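Local coordinates for protein SusD homolog (PDB 3IV0) that probably binds glycans at the outer membrane as a SusD-family lipoprotein, helping to deliver them for uptake, at residues S246-N251 with G259-G264; F266-N271 with Q362-Y367. One frame throughout, in Å; residues are numbered along the deposited sequence. Where two conformers were deposited one is given.

Contact 1 (S246-N251 with G259-G264)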
loop_
_atom_site.group_PDB
_atom_site.type_symbol
_atom_site.label_atom_id
_atom_site.label_comp_id
_atom_site.label_asym_id
_atom_site.label_seq_id
_atom_site.Cartn_x
_atom_site.Cartn_y
_atom_site.Cartn_z
ATOM N N SER A 246 -13.008 8.310 -10.870
ATOM C CA SER A 246 -12.565 9.583 -11.403
ATOM C C SER A 246 -11.470 10.164 -10.526
ATOM O O SER A 246 -11.286 9.751 -9.375
ATOM C CB SER A 246 -13.725 10.547 -11.551
ATOM O OG SER A 246 -14.368 10.681 -10.334
ATOM N N LEU A 247 -10.730 11.102 -11.080
ATOM C CA LEU A 247 -9.781 11.884 -10.315
ATOM C C LEU A 247 -10.469 13.109 -9.714
ATOM O O LEU A 247 -10.974 13.950 -10.466
ATOM C CB LEU A 247 -8.644 12.328 -11.219
ATOM C CG LEU A 247 -7.777 11.227 -11.824
ATOM C CD1 LEU A 247 -6.648 11.864 -12.660
ATOM C CD2 LEU A 247 -7.216 10.329 -10.777
ATOM N N LEU A 248 -10.500 13.240 -8.404
ATOM C CA LEU A 248 -11.133 14.421 -7.805
ATOM C C LEU A 248 -10.280 15.665 -8.006
ATOM O O LEU A 248 -9.060 15.611 -8.214
ATOM C CB LEU A 248 -11.345 14.210 -6.313
ATOM C CG LEU A 248 -12.616 13.447 -5.897
ATOM C CD1 LEU A 248 -12.652 11.980 -6.357
ATOM C CD2 LEU A 248 -12.814 13.544 -4.353
ATOM N N ASP A 249 -10.923 16.821 -7.977
ATOM C CA ASP A 249 -10.175 18.067 -8.005
ATOM C C ASP A 249 -9.153 18.084 -6.892
ATOM O O ASP A 249 -9.396 17.592 -5.803
ATOM C CB ASP A 249 -11.119 19.261 -7.855
ATOM C CG ASP A 249 -11.939 19.522 -9.098
ATOM O OD1 ASP A 249 -11.714 18.849 -10.120
ATOM O OD2 ASP A 249 -12.817 20.416 -9.050
ATOM N N ILE A 250 -7.987 18.650 -7.166
ATOM C CA ILE A 250 -6.936 18.694 -6.175
ATOM C C ILE A 250 -7.318 19.474 -4.928
ATOM O O ILE A 250 -6.842 19.171 -3.835
ATOM C CB ILE A 250 -5.609 19.198 -6.796
ATOM C CG1 ILE A 250 -4.410 18.865 -5.893
ATOM C CG2 ILE A 250 -5.693 20.700 -7.129
ATOM C CD1 ILE A 250 -4.006 17.356 -5.847
ATOM N N ASN A 251 -8.152 20.494 -5.068
ATOM C CA ASN A 251 -8.624 21.209 -3.877
ATOM C C ASN A 251 -9.595 20.382 -3.024
ATOM O O ASN A 251 -9.919 20.790 -1.905
ATOM C CB ASN A 251 -9.280 22.528 -4.248
ATOM C CG ASN A 251 -10.276 22.366 -5.354
ATOM O OD1 ASN A 251 -9.890 22.157 -6.504
ATOM N ND2 ASN A 251 -11.555 22.423 -5.032
ATOM N N GLY A 259 -11.678 8.819 2.571
ATOM C CA GLY A 259 -12.126 7.494 2.184
ATOM C C GLY A 259 -13.498 7.518 1.589
ATOM O O GLY A 259 -14.281 8.455 1.832
ATOM N N GLY A 260 -13.797 6.481 0.814
ATOM C CA GLY A 260 -15.087 6.356 0.192
ATOM C C GLY A 260 -15.324 7.258 -1.006
ATOM O O GLY A 260 -16.454 7.357 -1.490
ATOM N N SER A 261 -14.281 7.865 -1.552
ATOM C CA SER A 261 -14.418 8.718 -2.719
ATOM C C SER A 261 -14.436 7.920 -4.010
ATOM O O SER A 261 -14.080 6.742 -4.044
ATOM C CB SER A 261 -13.273 9.743 -2.821
ATOM O OG SER A 261 -12.116 9.141 -3.412
ATOM N N ASP A 262 -14.768 8.595 -5.104
ATOM C CA ASP A 262 -14.791 7.940 -6.412
ATOM C C ASP A 262 -13.387 7.672 -6.979
ATOM O O ASP A 262 -13.263 7.118 -8.056
ATOM C CB ASP A 262 -15.527 8.795 -7.452
ATOM C CG ASP A 262 -17.050 8.773 -7.287
ATOM O OD1 ASP A 262 -17.562 8.131 -6.361
ATOM O OD2 ASP A 262 -17.720 9.385 -8.142
ATOM N N GLU A 263 -12.335 8.090 -6.271
ATOM C CA GLU A 263 -10.981 7.846 -6.700
ATOM C C GLU A 263 -10.414 6.600 -6.012
ATOM O O GLU A 263 -9.426 6.022 -6.485
ATOM C CB GLU A 263 -10.113 9.080 -6.415
ATOM C CG GLU A 263 -8.759 8.980 -7.017
ATOM C CD GLU A 263 -7.971 10.253 -7.094
ATOM O OE1 GLU A 263 -8.575 11.336 -7.174
ATOM O OE2 GLU A 263 -6.715 10.130 -7.189
ATOM N N GLY A 264 -11.012 6.169 -4.919
ATOM C CA GLY A 264 -10.452 5.045 -4.185
ATOM C C GLY A 264 -10.611 3.747 -4.963
ATOM O O GLY A 264 -11.638 3.517 -5.602
HETATM O O HOH W 1 -16.767 9.020 -10.647
#

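Contact 2 (F266-N271 with Q362-Y367)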
loop_
_atom_site.group_PDB
_atom_site.type_symbol
_atom_site.label_atom_id
_atom_site.label_comp_id
_atom_site.label_asym_id
_atom_site.label_seq_id
_atom_site.Cartn_x
_atom_site.Cartn_y
_atom_site.Cartn_z
ATOM N N PHE A 266 -8.898 0.618 -3.323
ATOM C CA PHE A 266 -9.031 -0.244 -2.137
ATOM C C PHE A 266 -8.560 0.556 -0.964
ATOM O O PHE A 266 -7.500 1.211 -1.023
ATOM C CB PHE A 266 -8.302 -1.593 -2.245
ATOM C CG PHE A 266 -8.611 -2.483 -1.086
ATOM C CD1 PHE A 266 -9.918 -2.939 -0.927
ATOM C CD2 PHE A 266 -7.707 -2.722 -0.091
ATOM C CE1 PHE A 266 -10.267 -3.673 0.182
ATOM C CE2 PHE A 266 -8.062 -3.450 1.034
ATOM C CZ PHE A 266 -9.357 -3.915 1.166
ATOM N N GLU A 267 -9.296 0.474 0.138
ATOM C CA GLU A 267 -9.043 1.234 1.360
ATOM C C GLU A 267 -9.249 0.352 2.573
ATOM O O GLU A 267 -10.072 -0.551 2.536
ATOM C CB GLU A 267 -9.990 2.450 1.426
ATOM C CG GLU A 267 -10.041 3.226 0.133
ATOM C CD GLU A 267 -11.082 4.329 0.115
ATOM O OE1 GLU A 267 -11.806 4.520 1.114
ATOM O OE2 GLU A 267 -11.180 4.977 -0.952
ATOM N N ILE A 268 -8.479 0.624 3.618
ATOM C CA ILE A 268 -8.641 0.012 4.925
ATOM C C ILE A 268 -9.491 0.956 5.749
ATOM O O ILE A 268 -9.192 2.144 5.858
ATOM C CB ILE A 268 -7.260 -0.199 5.604
ATOM C CG1 ILE A 268 -6.341 -1.107 4.772
ATOM C CG2 ILE A 268 -7.434 -0.826 7.004
ATOM C CD1 ILE A 268 -4.833 -0.986 5.085
ATOM N N ALA A 269 -10.589 0.461 6.329
ATOM C CA ALA A 269 -11.563 1.296 6.977
ATOM C C ALA A 269 -11.108 1.768 8.351
ATOM O O ALA A 269 -10.653 0.973 9.171
ATOM C CB ALA A 269 -12.895 0.494 7.128
ATOM N N GLN A 270 -11.236 3.070 8.590
ATOM C CA GLN A 270 -11.187 3.625 9.932
ATOM C C GLN A 270 -12.576 4.151 10.262
ATOM O O GLN A 270 -13.261 4.715 9.413
ATOM C CB GLN A 270 -10.169 4.778 10.050
ATOM C CG GLN A 270 -9.528 4.842 11.412
ATOM C CD GLN A 270 -8.548 5.969 11.616
ATOM O OE1 GLN A 270 -8.372 6.868 10.764
ATOM N NE2 GLN A 270 -7.904 5.936 12.735
ATOM N N ASN A 271 -12.978 3.953 11.493
ATOM C CA ASN A 271 -14.261 4.484 11.951
ATOM C C ASN A 271 -14.141 4.800 13.445
ATOM O O ASN A 271 -14.393 3.943 14.311
ATOM C CB ASN A 271 -15.396 3.528 11.611
ATOM C CG ASN A 271 -16.749 4.163 11.795
ATOM O OD1 ASN A 271 -16.899 5.049 12.623
ATOM N ND2 ASN A 271 -17.730 3.743 10.994
ATOM N N GLN A 362 -7.312 4.382 5.315
ATOM C CA GLN A 362 -6.004 4.312 4.698
ATOM C C GLN A 362 -6.219 3.934 3.260
ATOM O O GLN A 362 -6.855 2.912 2.949
ATOM C CB GLN A 362 -5.118 3.286 5.403
ATOM C CG GLN A 362 -3.793 3.018 4.694
ATOM C CD GLN A 362 -2.758 4.111 4.794
ATOM O OE1 GLN A 362 -2.750 4.892 5.729
ATOM N NE2 GLN A 362 -1.860 4.152 3.808
ATOM N N ILE A 363 -5.664 4.730 2.341
ATOM C CA ILE A 363 -5.915 4.513 0.920
ATOM C C ILE A 363 -4.850 3.635 0.299
ATOM O O ILE A 363 -3.756 4.139 -0.047
ATOM C CB ILE A 363 -5.983 5.811 0.133
ATOM C CG1 ILE A 363 -6.976 6.795 0.781
ATOM C CG2 ILE A 363 -6.430 5.535 -1.299
ATOM C CD1 ILE A 363 -8.437 6.271 1.041
ATOM N N VAL A 364 -5.119 2.337 0.141
ATOM C CA VAL A 364 -4.118 1.383 -0.275
ATOM C C VAL A 364 -3.845 1.523 -1.765
ATOM O O VAL A 364 -2.669 1.620 -2.185
ATOM C CB VAL A 364 -4.559 -0.056 0.070
ATOM C CG1 VAL A 364 -3.551 -1.089 -0.491
ATOM C CG2 VAL A 364 -4.681 -0.225 1.579
ATOM N N PHE A 365 -4.881 1.528 -2.572
ATOM C CA PHE A 365 -4.780 1.702 -4.009
ATOM C C PHE A 365 -5.771 2.766 -4.389
ATOM O O PHE A 365 -6.939 2.731 -3.966
ATOM C CB PHE A 365 -5.136 0.421 -4.758
ATOM C CG PHE A 365 -4.268 -0.775 -4.425
ATOM C CD1 PHE A 365 -2.871 -0.706 -4.423
ATOM C CD2 PHE A 365 -4.877 -2.022 -4.179
ATOM C CE1 PHE A 365 -2.114 -1.805 -4.146
ATOM C CE2 PHE A 365 -4.082 -3.140 -3.905
ATOM C CZ PHE A 365 -2.710 -3.008 -3.865
ATOM N N ARG A 366 -5.366 3.713 -5.225
ATOM C CA ARG A 366 -6.345 4.647 -5.770
ATOM C C ARG A 366 -6.112 4.925 -7.248
ATOM O O ARG A 366 -5.093 4.509 -7.835
ATOM C CB ARG A 366 -6.443 5.932 -4.981
ATOM C CG ARG A 366 -5.211 6.757 -4.991
ATOM C CD ARG A 366 -5.461 8.074 -4.224
ATOM N NE ARG A 366 -4.208 8.772 -3.954
ATOM C CZ ARG A 366 -3.774 9.841 -4.624
ATOM N NH1 ARG A 366 -4.434 10.356 -5.633
ATOM N NH2 ARG A 366 -2.641 10.401 -4.260
ATOM N N TYR A 367 -7.075 5.569 -7.884
ATOM C CA TYR A 367 -7.127 5.632 -9.336
ATOM C C TYR A 367 -5.927 6.360 -9.929
ATOM O O TYR A 367 -5.409 5.925 -10.948
ATOM C CB TYR A 367 -8.459 6.229 -9.741
ATOM C CG TYR A 367 -8.799 6.207 -11.208
ATOM C CD1 TYR A 367 -8.706 5.057 -11.988
ATOM C CD2 TYR A 367 -9.319 7.341 -11.805
ATOM C CE1 TYR A 367 -9.059 5.084 -13.339
ATOM C CE2 TYR A 367 -9.725 7.354 -13.132
ATOM C CZ TYR A 367 -9.553 6.247 -13.884
ATOM O OH TYR A 367 -9.945 6.267 -15.205
#

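Contact 1 (S246-N251 with G259-G264)
A type I beta turn, Ser261 to Gly264, follows helix 253-258 and meets the loop that leads into that helix. The turn begins as an ST turn: Ser261 OG, between the backbone N and the carbonyl carbon (chi1 82°), accepts from Glu263 N at 3.1 Å. Two bonds then cross to the loop. Ser246 N donates to Asp262 O at 3.1 Å, from above the carbonyl plane. Leu248 N donates to Glu263 OE1 at 3.0 Å, on the lone pair anti to the other carboxylate oxygen. Glu263 reaches it with CG anti to the backbone N (chi1 -171°) and an extended chain. The Glu263 side chain crosses that of Leu247 obliquely, with Leu247 CD2 3.6 Å from Glu263 OE2. Nearer the backbone, Leu248 CD1 lies 3.9 Å from Glu263 CB. A water joins Ser246 OG and Asp262 OD2; Asp262 OD1 pairs with Lys196. Arg398 also bonds Glu263 OE1, and Arg366 pairs with OE2. An alanine at Glu263 would remove the carboxylate and would probably leave Leu248 N without this acceptor, Arg398 without this partner and Arg366 with one acid fewer. The two arginines probably favour the ionised form of this buried acid.

Contact 2 (F266-N271 with Q362-Y367)
Phe266 and Phe365 form an antiparallel hydrogen-bonded pair. Phe266 N donates to Phe365 O at 3.0 Å, in the carbonyl plane and on a lone pair. Phe266 O receives two N-H groups. Phe365 N comes to it at 3.1 Å and nearly straight (170°). Val364 N lies at 2.9 Å from the same Phe266 O, but its bond is bent and weak. Further along, Ile268 and Gln362 are bonded both ways, Ile268 N to Gln362 O at 2.9 Å and Gln362 N to Ile268 O at 3.0 Å. Between these pairs, Glu267 stands across from Ile363 as a non-hydrogen-bonded pair.

Val364 and Phe365 both face Phe266, so this is a classic beta bulge in the two-stranded antiparallel sheet of strands 264-268 and 362-366. Val364 is the extra residue, and its side chain lies among apolar groups. Its CG2 lies 3.6 Å from Ile268 CD1, and the two side chains cross obliquely. Val364 CB comes obliquely to Phe266 CD2, and Val364 CG1 sits over the centre of the Phe365 ring, 3.8 Å above its plane. With CG anti to the backbone N (chi1 -173°), Phe266 lies alongside Val364 and points the same way.

On the face of Glu267 and Ile363, the two side chains run side by side. Ile363 CD1 packs against the carboxylate carbon, 3.4 Å from Glu267 CD. The polar end of Glu267 is held from outside: OE1 accepts from Gly260 N and Asn361 ND2.

Farther out, helices 19-39, 117-142 and 202-219 cover the Phe266 and Phe365 face, with Tyr30, Leu133 and Ala207 among the residues touching it. The Phe365 ring also meets that of His211, and His428 bonds Val364 O.

The two contacts come in series along the chain: contact 1 closes before contact 2 opens. Their centres are about 12 Å apart. Contact 1 lies about 17 Å from the centre of the chain and contact 2 about 9 Å. Segment 259-264 runs into strand 264-268, which carries the first half of contact 2. Segment 362-367 leads into helix 367-381, and side chains of contact 1 pack on the start of that helix. The Glu263 OE2 to Arg366 NH1 salt bridge, 2.8 Å long, joins the contacts directly. Arg366 also pairs with Glu422 and Glu426. The turn after helix 253-258 is thus joined, through strand 264-268 and the bonds of Glu263, to the sheet that packs among helices 19-39, 117-142 and 202-219.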